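Local atomic coordinates of protein yesU (PDB entry 1OQ1), a protein that is of unknown function but has a galectin-like fold, and its family's kinship with the concanavalin-like proteins is consistent with a role in carbohydrate recognition. Residues A[42-47]-A[202-207]; A[57-62]-A[215-220]; A[70-75]-A[209-214]. All coordinates share one frame; numbering follows the deposited sequence.

Contact 1 of 3, residues A[42-47]-A[202-207]; sequences LSHVQD and FRQMAP. With ACY (acetic acid), chain E.
Strands 42-44 and 202-205 belong to different sheets of a galectin-like sandwich; their axes pass 8.2 Å apart at -40°, so side chains rather than backbones meet. Beyond the strands the chains close in, until the CA atoms of Asp47 and Pro207 are 5.1 Å apart. His44 and Ala206 carry this end of the interface. The Ala206 methyl makes a CH-pi contact over one face of the imidazole, its CB 3.5 Å from the centroid of the His44 ring and 24° off the ring normal. With CG anti to its carbonyl carbon (chi1 -55°), His44 sends its ring across toward Ala206. A small residue suits position 206, because the methyl also abuts the loop, Ala206 CB standing 3.1 Å from Asp47 O. Farther along, Gln204 CB packs 3.4 Å from His44 NE2, and its amide head reaches Leu42. A water accepts from His44 N at 2.9 Å and donates only weakly to Pro207 O. His44 ND1 is bonded to Ala49 O, which helps fix the ring's rotation. Arg203 and Met205, a selenomethionine, alternate to the far side of their strand. There Arg203 NE donates to acetate O at 3.0 Å, nearly straight. Arg203 NH2 donates as straightly to acetate OXT at 2.6 Å, while the selenium of Met205 packs on the acetate carbon. The contact is thus mixed, aliphatic atoms packing on a tethered imidazole and an amide lying near polar atoms, while beyond the strand a buried guanidinium, also bonded to Gly102 O, takes up a carboxylate probably from the crystallisation liquor.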
loop_
_atom_site.group_PDB
_atom_site.type_symbol
_atom_site.label_atom_id
_atom_site.label_comp_id
_atom_site.label_asym_id
_atom_site.label_seq_id
_atom_site.Cartn_x
_atom_site.Cartn_y
_atom_site.Cartn_z
ATOM N N LEU A 42 3.996 -11.010 7.692
ATOM C CA LEU A 42 2.598 -10.703 7.977
ATOM C C LEU A 42 1.720 -11.867 7.530
ATOM O O LEU A 42 1.790 -12.305 6.378
ATOM C CB LEU A 42 2.157 -9.416 7.263
ATOM C CG LEU A 42 2.729 -8.097 7.796
ATOM C CD1 LEU A 42 2.153 -6.932 6.995
ATOM C CD2 LEU A 42 2.392 -7.942 9.275
ATOM N N SER A 43 0.916 -12.383 8.456
ATOM C CA SER A 43 0.000 -13.490 8.169
ATOM C C SER A 43 -1.348 -13.183 8.814
ATOM O O SER A 43 -1.574 -12.059 9.258
ATOM C CB SER A 43 0.561 -14.818 8.699
ATOM O OG SER A 43 0.827 -14.748 10.085
ATOM N N HIS A 44 -2.233 -14.174 8.886
ATOM C CA HIS A 44 -3.565 -13.944 9.441
ATOM C C HIS A 44 -3.971 -14.964 10.503
ATOM O O HIS A 44 -3.579 -16.129 10.437
ATOM C CB HIS A 44 -4.575 -13.946 8.292
ATOM C CG HIS A 44 -4.246 -12.967 7.206
ATOM N ND1 HIS A 44 -4.847 -11.729 7.113
ATOM C CD2 HIS A 44 -3.356 -13.030 6.187
ATOM C CE1 HIS A 44 -4.341 -11.072 6.082
ATOM N NE2 HIS A 44 -3.434 -11.839 5.503
ATOM N N VAL A 45 -4.761 -14.524 11.480
ATOM C CA VAL A 45 -5.195 -15.423 12.543
ATOM C C VAL A 45 -6.303 -16.365 12.069
ATOM O O VAL A 45 -6.494 -17.437 12.644
ATOM C CB VAL A 45 -5.671 -14.635 13.795
ATOM C CG1 VAL A 45 -4.517 -13.796 14.342
ATOM C CG2 VAL A 45 -6.862 -13.753 13.453
ATOM N N GLN A 46 -7.019 -15.962 11.020
ATOM C CA GLN A 46 -8.102 -16.758 10.431
ATOM C C GLN A 46 -8.145 -16.580 8.912
ATOM O O GLN A 46 -7.595 -15.619 8.382
ATOM C CB GLN A 46 -9.456 -16.352 11.015
ATOM C CG GLN A 46 -9.667 -16.774 12.446
ATOM C CD GLN A 46 -11.120 -16.679 12.854
ATOM O OE1 GLN A 46 -12.009 -17.070 12.101
ATOM N NE2 GLN A 46 -11.369 -16.170 14.051
ATOM N N ASP A 47 -8.820 -17.496 8.221
ATOM C CA ASP A 47 -8.907 -17.452 6.761
ATOM C C ASP A 47 -9.514 -16.198 6.137
ATOM O O ASP A 47 -9.251 -15.901 4.972
ATOM C CB ASP A 47 -9.639 -18.693 6.243
ATOM C CG ASP A 47 -8.727 -19.901 6.135
ATOM O OD1 ASP A 47 -9.227 -21.007 5.839
ATOM O OD2 ASP A 47 -7.505 -19.740 6.339
ATOM N N PHE A 202 -0.369 -0.961 5.095
ATOM C CA PHE A 202 -0.203 -2.234 4.412
ATOM C C PHE A 202 -1.387 -3.151 4.663
ATOM O O PHE A 202 -1.618 -3.576 5.796
ATOM C CB PHE A 202 1.076 -2.914 4.905
ATOM C CG PHE A 202 2.330 -2.196 4.507
ATOM C CD1 PHE A 202 3.069 -2.618 3.402
ATOM C CD2 PHE A 202 2.748 -1.065 5.201
ATOM C CE1 PHE A 202 4.203 -1.924 2.995
ATOM C CE2 PHE A 202 3.886 -0.362 4.801
ATOM C CZ PHE A 202 4.612 -0.793 3.696
ATOM N N ARG A 203 -2.138 -3.457 3.609
ATOM C CA ARG A 203 -3.287 -4.344 3.746
ATOM C C ARG A 203 -3.043 -5.711 3.133
ATOM O O ARG A 203 -2.300 -5.853 2.165
ATOM C CB ARG A 203 -4.530 -3.734 3.087
ATOM C CG ARG A 203 -5.723 -4.701 2.993
ATOM C CD ARG A 203 -6.944 -4.008 2.403
ATOM N NE ARG A 203 -8.151 -4.838 2.392
ATOM C CZ ARG A 203 -8.772 -5.268 3.488
ATOM N NH1 ARG A 203 -8.298 -4.961 4.686
ATOM N NH2 ARG A 203 -9.890 -5.976 3.390
ATOM N N GLN A 204 -3.666 -6.724 3.718
ATOM C CA GLN A 204 -3.578 -8.074 3.193
ATOM C C GLN A 204 -4.928 -8.731 3.365
ATOM O O GLN A 204 -5.630 -8.472 4.344
ATOM C CB GLN A 204 -2.543 -8.921 3.940
ATOM C CG GLN A 204 -1.096 -8.536 3.711
ATOM C CD GLN A 204 -0.131 -9.611 4.192
ATOM O OE1 GLN A 204 -0.537 -10.605 4.808
ATOM N NE2 GLN A 204 1.151 -9.418 3.917
HETATM N N MSE A 205 -5.298 -9.554 2.394
HETATM C CA MSE A 205 -6.531 -10.314 2.481
HETATM C C MSE A 205 -6.039 -11.696 2.879
HETATM O O MSE A 205 -5.126 -12.232 2.247
HETATM C CB MSE A 205 -7.244 -10.393 1.131
HETATM C CG MSE A 205 -7.997 -9.138 0.739
HETATM SE SE MSE A 205 -9.162 -9.471 -0.771
HETATM C CE MSE A 205 -10.701 -10.177 0.182
ATOM N N ALA A 206 -6.607 -12.252 3.942
ATOM C CA ALA A 206 -6.212 -13.579 4.398
ATOM C C ALA A 206 -6.539 -14.562 3.284
ATOM O O ALA A 206 -7.463 -14.325 2.503
ATOM C CB ALA A 206 -6.976 -13.943 5.661
ATOM N N PRO A 207 -5.825 -15.701 3.216
ATOM C CA PRO A 207 -4.737 -16.156 4.090
ATOM C C PRO A 207 -3.324 -15.812 3.613
ATOM O O PRO A 207 -2.383 -16.593 3.798
ATOM C CB PRO A 207 -4.963 -17.654 4.134
ATOM C CG PRO A 207 -5.316 -17.938 2.717
ATOM C CD PRO A 207 -6.281 -16.806 2.354
HETATM C C ACY E . -10.480 -6.434 0.096
HETATM O O ACY E . -9.342 -5.826 -0.136
HETATM O OXT ACY E . -10.940 -6.828 1.224
HETATM C CH3 ACY E . -11.310 -6.679 -1.152
HETATM O O HOH W 1 -2.015 -16.253 6.918
#

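Contact 2 of 3, residues A[57-62]-A[215-220]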
loop_
_atom_site.group_PDB
_atom_site.type_symbol
_atom_site.label_atom_id
_atom_site.label_comp_id
_atom_site.label_asym_id
_atom_site.label_seq_id
_atom_site.Cartn_x
_atom_site.Cartn_y
_atom_site.Cartn_z
ATOM N N GLU A 57 3.240 7.634 10.980
ATOM C CA GLU A 57 3.695 8.918 10.447
ATOM C C GLU A 57 2.868 9.513 9.317
ATOM O O GLU A 57 2.442 8.809 8.406
ATOM C CB GLU A 57 5.141 8.789 9.958
ATOM C CG GLU A 57 6.085 8.217 10.990
ATOM C CD GLU A 57 6.276 9.143 12.167
ATOM O OE1 GLU A 57 6.600 8.648 13.266
ATOM O OE2 GLU A 57 6.112 10.370 11.986
ATOM N N THR A 58 2.640 10.820 9.382
ATOM C CA THR A 58 1.919 11.500 8.317
ATOM C C THR A 58 2.991 11.921 7.322
ATOM O O THR A 58 3.929 12.641 7.680
ATOM C CB THR A 58 1.197 12.771 8.808
ATOM O OG1 THR A 58 0.159 12.415 9.726
ATOM C CG2 THR A 58 0.587 13.522 7.628
ATOM N N PHE A 59 2.875 11.459 6.083
ATOM C CA PHE A 59 3.848 11.834 5.072
ATOM C C PHE A 59 3.301 12.945 4.192
ATOM O O PHE A 59 2.095 13.055 3.983
ATOM C CB PHE A 59 4.227 10.618 4.222
ATOM C CG PHE A 59 4.875 9.517 5.011
ATOM C CD1 PHE A 59 4.151 8.393 5.388
ATOM C CD2 PHE A 59 6.204 9.628 5.412
ATOM C CE1 PHE A 59 4.738 7.389 6.155
ATOM C CE2 PHE A 59 6.800 8.631 6.179
ATOM C CZ PHE A 59 6.063 7.508 6.551
ATOM N N PRO A 60 4.187 13.805 3.680
ATOM C CA PRO A 60 3.750 14.905 2.821
ATOM C C PRO A 60 3.480 14.418 1.402
ATOM O O PRO A 60 3.694 13.246 1.078
ATOM C CB PRO A 60 4.933 15.860 2.874
ATOM C CG PRO A 60 6.096 14.901 2.903
ATOM C CD PRO A 60 5.639 13.878 3.929
ATOM N N ASP A 61 2.988 15.323 0.565
ATOM C CA ASP A 61 2.737 15.002 -0.829
ATOM C C ASP A 61 4.118 15.109 -1.482
ATOM O O ASP A 61 5.048 15.636 -0.869
ATOM C CB ASP A 61 1.787 16.037 -1.431
ATOM C CG ASP A 61 1.180 15.587 -2.744
ATOM O OD1 ASP A 61 1.609 14.546 -3.293
ATOM O OD2 ASP A 61 0.268 16.290 -3.226
ATOM N N GLY A 62 4.257 14.617 -2.708
ATOM C CA GLY A 62 5.535 14.702 -3.399
ATOM C C GLY A 62 6.584 13.788 -2.800
ATOM O O GLY A 62 7.631 14.241 -2.332
ATOM N N PHE A 215 11.363 -0.356 4.334
ATOM C CA PHE A 215 10.309 0.562 3.924
ATOM C C PHE A 215 10.859 1.987 4.063
ATOM O O PHE A 215 11.235 2.411 5.157
ATOM C CB PHE A 215 9.095 0.340 4.830
ATOM C CG PHE A 215 8.033 1.398 4.727
ATOM C CD1 PHE A 215 7.583 1.846 3.489
ATOM C CD2 PHE A 215 7.446 1.911 5.879
ATOM C CE1 PHE A 215 6.563 2.789 3.399
ATOM C CE2 PHE A 215 6.423 2.856 5.804
ATOM C CZ PHE A 215 5.980 3.296 4.556
ATOM N N ALA A 216 10.912 2.723 2.957
ATOM C CA ALA A 216 11.449 4.083 3.002
ATOM C C ALA A 216 10.627 5.083 2.206
ATOM O O ALA A 216 9.928 4.714 1.265
ATOM C CB ALA A 216 12.883 4.080 2.496
ATOM N N VAL A 217 10.726 6.350 2.600
ATOM C CA VAL A 217 10.025 7.441 1.932
ATOM C C VAL A 217 11.024 8.572 1.672
ATOM O O VAL A 217 11.655 9.079 2.600
ATOM C CB VAL A 217 8.862 7.995 2.803
ATOM C CG1 VAL A 217 8.117 9.089 2.049
ATOM C CG2 VAL A 217 7.908 6.876 3.179
ATOM N N HIS A 218 11.173 8.950 0.408
ATOM C CA HIS A 218 12.079 10.029 0.021
ATOM C C HIS A 218 11.280 11.136 -0.657
ATOM O O HIS A 218 10.165 10.910 -1.129
ATOM C CB HIS A 218 13.136 9.522 -0.972
ATOM C CG HIS A 218 14.148 8.593 -0.375
ATOM N ND1 HIS A 218 15.423 8.996 -0.034
ATOM C CD2 HIS A 218 14.079 7.274 -0.076
ATOM C CE1 HIS A 218 16.095 7.965 0.446
ATOM N NE2 HIS A 218 15.304 6.909 0.432
ATOM N N GLN A 219 11.853 12.334 -0.701
ATOM C CA GLN A 219 11.205 13.459 -1.364
ATOM C C GLN A 219 11.219 13.140 -2.856
ATOM O O GLN A 219 12.194 12.582 -3.358
ATOM C CB GLN A 219 12.001 14.746 -1.132
ATOM C CG GLN A 219 11.810 15.401 0.220
ATOM C CD GLN A 219 10.481 16.120 0.327
ATOM O OE1 GLN A 219 10.083 16.847 -0.584
ATOM N NE2 GLN A 219 9.791 15.931 1.446
ATOM N N ALA A 220 10.144 13.473 -3.563
ATOM C CA ALA A 220 10.095 13.220 -5.001
ATOM C C ALA A 220 10.633 14.446 -5.729
ATOM O O ALA A 220 10.141 15.556 -5.531
ATOM C CB ALA A 220 8.661 12.937 -5.446
HETATM O O HOH W 2 7.597 16.729 -0.276
#
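The connection from strand 51-54 to strand 63-73, which carries the chain from one sheet of the sandwich to the other, lies against strand 209-222 through Phe59 and Gly62. Phe59 fills the space between the sheets. Its ring receives the Val217 CG2 methyl over one face in a CH-pi contact, with CG2 3.9 Å from the centroid of the Phe59 ring and 22° off the normal. The methyl sits toward the rim, nearest to CE2 (Phe59 CE2 to Val217 CG2, 3.6 Å), and the carbonyl carbon of Glu57 lies by the opposite face. Phe59 CG is anti to its own carbonyl carbon (chi1 -62°), which directs the ring inward; Tyr12 meets it edge-to-face and Ile200 of the other sheet packs on it. A flat aromatic and a branched valine suit this buried seam, where the methyl can rest on the ring face.

In the jelly-roll-like sandwich, strand 63-73 pairs antiparallel with 209-222, and Gly62 stands immediately before it. The N-H of Ala220 donates to Gly62 O at 2.9 Å, nearly straight at the hydrogen (164°), but approaches from above the carbonyl plane. Gly62 has a positive phi, a conformation that glycine adopts easily, and Ala220 CB rests 3.5 Å from Gly62 C. Just ahead of it, Asp61 OD1 accepts from Gly62 N at 2.7 Å in a rather bent bond on the anti side of the carboxylate. The same oxygen also takes a salt bridge from Lys167 and the backbone N-H of Lys169, which probably favours the ionised acid. At the outer margin the bent Gln219 side chain crosses the Pro60 ring at about a right angle, Gln219 NE2 lying 4.1 Å from Pro60 CG.

Contact 3 of 3, residues A[70-75]-A[209-214]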
loop_
_atom_site.group_PDB
_atom_site.type_symbol
_atom_site.label_atom_id
_atom_site.label_comp_id
_atom_site.label_asym_id
_atom_site.label_seq_id
_atom_site.Cartn_x
_atom_site.Cartn_y
_atom_site.Cartn_z
ATOM N N SER A 70 8.090 -9.868 -0.552
ATOM C CA SER A 70 8.268 -11.289 -0.852
ATOM C C SER A 70 6.962 -12.053 -0.632
ATOM O O SER A 70 6.499 -12.180 0.504
ATOM C CB SER A 70 9.338 -11.902 0.053
ATOM O OG SER A 70 10.568 -11.222 -0.058
ATOM N N PRO A 71 6.338 -12.551 -1.714
ATOM C CA PRO A 71 5.087 -13.304 -1.566
ATOM C C PRO A 71 5.481 -14.716 -1.136
ATOM O O PRO A 71 6.191 -15.412 -1.860
ATOM C CB PRO A 71 4.492 -13.253 -2.968
ATOM C CG PRO A 71 5.712 -13.294 -3.837
ATOM C CD PRO A 71 6.669 -12.349 -3.136
ATOM N N ILE A 72 5.018 -15.135 0.039
ATOM C CA ILE A 72 5.380 -16.443 0.574
ATOM C C ILE A 72 4.331 -17.531 0.394
ATOM O O ILE A 72 4.674 -18.674 0.090
ATOM C CB ILE A 72 5.709 -16.330 2.081
ATOM C CG1 ILE A 72 6.811 -15.288 2.289
ATOM C CG2 ILE A 72 6.147 -17.691 2.634
ATOM C CD1 ILE A 72 8.085 -15.566 1.504
ATOM N N GLU A 73 3.063 -17.178 0.576
ATOM C CA GLU A 73 1.987 -18.155 0.453
ATOM C C GLU A 73 0.675 -17.524 -0.008
ATOM O O GLU A 73 0.293 -16.451 0.461
ATOM C CB GLU A 73 1.790 -18.834 1.812
ATOM C CG GLU A 73 1.136 -20.197 1.776
ATOM C CD GLU A 73 1.125 -20.853 3.149
ATOM O OE1 GLU A 73 0.407 -20.360 4.044
ATOM O OE2 GLU A 73 1.844 -21.855 3.337
ATOM N N GLN A 74 -0.008 -18.192 -0.936
ATOM C CA GLN A 74 -1.297 -17.723 -1.448
ATOM C C GLN A 74 -2.292 -18.851 -1.156
ATOM O O GLN A 74 -1.886 -19.920 -0.700
ATOM C CB GLN A 74 -1.209 -17.467 -2.960
ATOM C CG GLN A 74 -1.042 -18.727 -3.797
ATOM C CD GLN A 74 -0.919 -18.446 -5.287
ATOM O OE1 GLN A 74 -1.228 -19.303 -6.115
ATOM N NE2 GLN A 74 -0.453 -17.251 -5.636
ATOM N N PRO A 75 -3.601 -18.629 -1.378
ATOM C CA PRO A 75 -4.295 -17.437 -1.877
ATOM C C PRO A 75 -4.123 -16.230 -0.965
ATOM O O PRO A 75 -3.824 -16.367 0.224
ATOM C CB PRO A 75 -5.758 -17.880 -1.935
ATOM C CG PRO A 75 -5.667 -19.350 -2.147
ATOM C CD PRO A 75 -4.555 -19.741 -1.209
ATOM N N LYS A 209 0.410 -14.682 3.054
ATOM C CA LYS A 209 1.600 -14.719 3.893
ATOM C C LYS A 209 2.671 -14.024 3.060
ATOM O O LYS A 209 2.959 -14.443 1.939
ATOM C CB LYS A 209 2.010 -16.152 4.231
ATOM C CG LYS A 209 1.076 -16.812 5.234
ATOM C CD LYS A 209 1.701 -18.041 5.869
ATOM C CE LYS A 209 0.788 -18.608 6.946
ATOM N NZ LYS A 209 1.404 -19.786 7.621
ATOM N N ALA A 210 3.232 -12.946 3.598
ATOM C CA ALA A 210 4.252 -12.182 2.882
ATOM C C ALA A 210 5.299 -11.599 3.820
ATOM O O ALA A 210 5.074 -11.469 5.023
ATOM C CB ALA A 210 3.590 -11.056 2.088
ATOM N N VAL A 211 6.448 -11.245 3.255
ATOM C CA VAL A 211 7.539 -10.662 4.025
ATOM C C VAL A 211 7.867 -9.287 3.462
ATOM O O VAL A 211 7.935 -9.106 2.243
ATOM C CB VAL A 211 8.799 -11.552 3.963
ATOM C CG1 VAL A 211 9.951 -10.888 4.702
ATOM C CG2 VAL A 211 8.495 -12.916 4.572
ATOM N N TYR A 212 8.059 -8.323 4.358
ATOM C CA TYR A 212 8.376 -6.956 3.964
ATOM C C TYR A 212 9.673 -6.497 4.627
ATOM O O TYR A 212 9.967 -6.870 5.764
ATOM C CB TYR A 212 7.245 -6.005 4.370
ATOM C CG TYR A 212 5.873 -6.399 3.865
ATOM C CD1 TYR A 212 5.160 -7.438 4.460
ATOM C CD2 TYR A 212 5.289 -5.733 2.787
ATOM C CE1 TYR A 212 3.896 -7.806 3.994
ATOM C CE2 TYR A 212 4.025 -6.094 2.312
ATOM C CZ TYR A 212 3.338 -7.130 2.921
ATOM O OH TYR A 212 2.099 -7.494 2.454
ATOM N N ARG A 213 10.433 -5.671 3.916
ATOM C CA ARG A 213 11.698 -5.149 4.426
ATOM C C ARG A 213 12.020 -3.774 3.848
ATOM O O ARG A 213 11.510 -3.399 2.798
ATOM C CB ARG A 213 12.836 -6.099 4.057
ATOM C CG ARG A 213 13.101 -7.210 5.043
ATOM C CD ARG A 213 14.276 -6.840 5.919
ATOM N NE ARG A 213 15.076 -8.009 6.268
ATOM C CZ ARG A 213 16.303 -7.946 6.772
ATOM N NH1 ARG A 213 16.871 -6.766 6.985
ATOM N NH2 ARG A 213 16.960 -9.063 7.064
ATOM N N ASP A 214 12.872 -3.039 4.554
ATOM C CA ASP A 214 13.346 -1.717 4.138
ATOM C C ASP A 214 12.320 -0.778 3.519
ATOM O O ASP A 214 12.407 -0.436 2.337
ATOM C CB ASP A 214 14.526 -1.874 3.171
ATOM C CG ASP A 214 15.636 -2.742 3.741
ATOM O OD1 ASP A 214 15.852 -2.708 4.970
ATOM O OD2 ASP A 214 16.301 -3.451 2.955
HETATM O O HOH W 3 10.740 -8.858 1.299
#
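Ser70 and Val211 form an antiparallel hydrogen-bonded pair in which both backbone donors and both acceptors are used: Ser70 N reaches Val211 O at 2.9 Å, and Val211 N returns to Ser70 O at the same 2.9 Å. Val211 O has a second donor, a water that also bonds Ser70 OG (2.7 Å). Pro71, opposite Ala210, occupies a non-hydrogen-bonded position, where a residue without an N-H costs this strand pair nothing. The register then slips by one. Lys209 O accepts from two consecutive residues, Ile72 N at 2.9 Å and Glu73 N at 3.1 Å, both coming from the same face of its plane and tilted 22° from it. This is a classic beta bulge, placed where strand 63-73 ends beside the start of strand 209-222. Lys209 N completes the pattern by donating to Glu73 O at 3.1 Å. Ala210 spends its own backbone bonds on Leu42 of the strand on its other side. At the bulge, the Glu73 and Lys209 side chains run alongside each other, both extended; Glu73 OE1 and Lys209 NZ make only a long salt bridge (3.8 Å), the carboxylate lying against the lysine methylenes. Long, charged chains suit this solvent-exposed end of the strand pair. Ile72, turned toward the partner strand, packs its CG1 3.7 Å from Val211 CG2.

Overall arrangement
Contacts 1 and 3 sit together at one end of the sandwich, their centres about 10 Å apart, while contact 2 lies with its centre about 25 Å from that of contact 1 and 23 Å from that of contact 3. Strand 209-222 unites contacts 2 and 3, which use successive parts of it. Contact 1 joins contact 3 through Leu42 N and Ala210 O, 2.9 Å apart, a probable hydrogen bond within the same sheet. Between the sheets, Phe202 CZ packs 4.0 Å from Phe215 CD1, linking contacts 1 and 2. A bound glycerol, probably from the crystallisation liquor, lies about 3 Å from the Asp47 side chain (nearest atoms); the Lys209 side chain is about 4 Å from a bound glycerol.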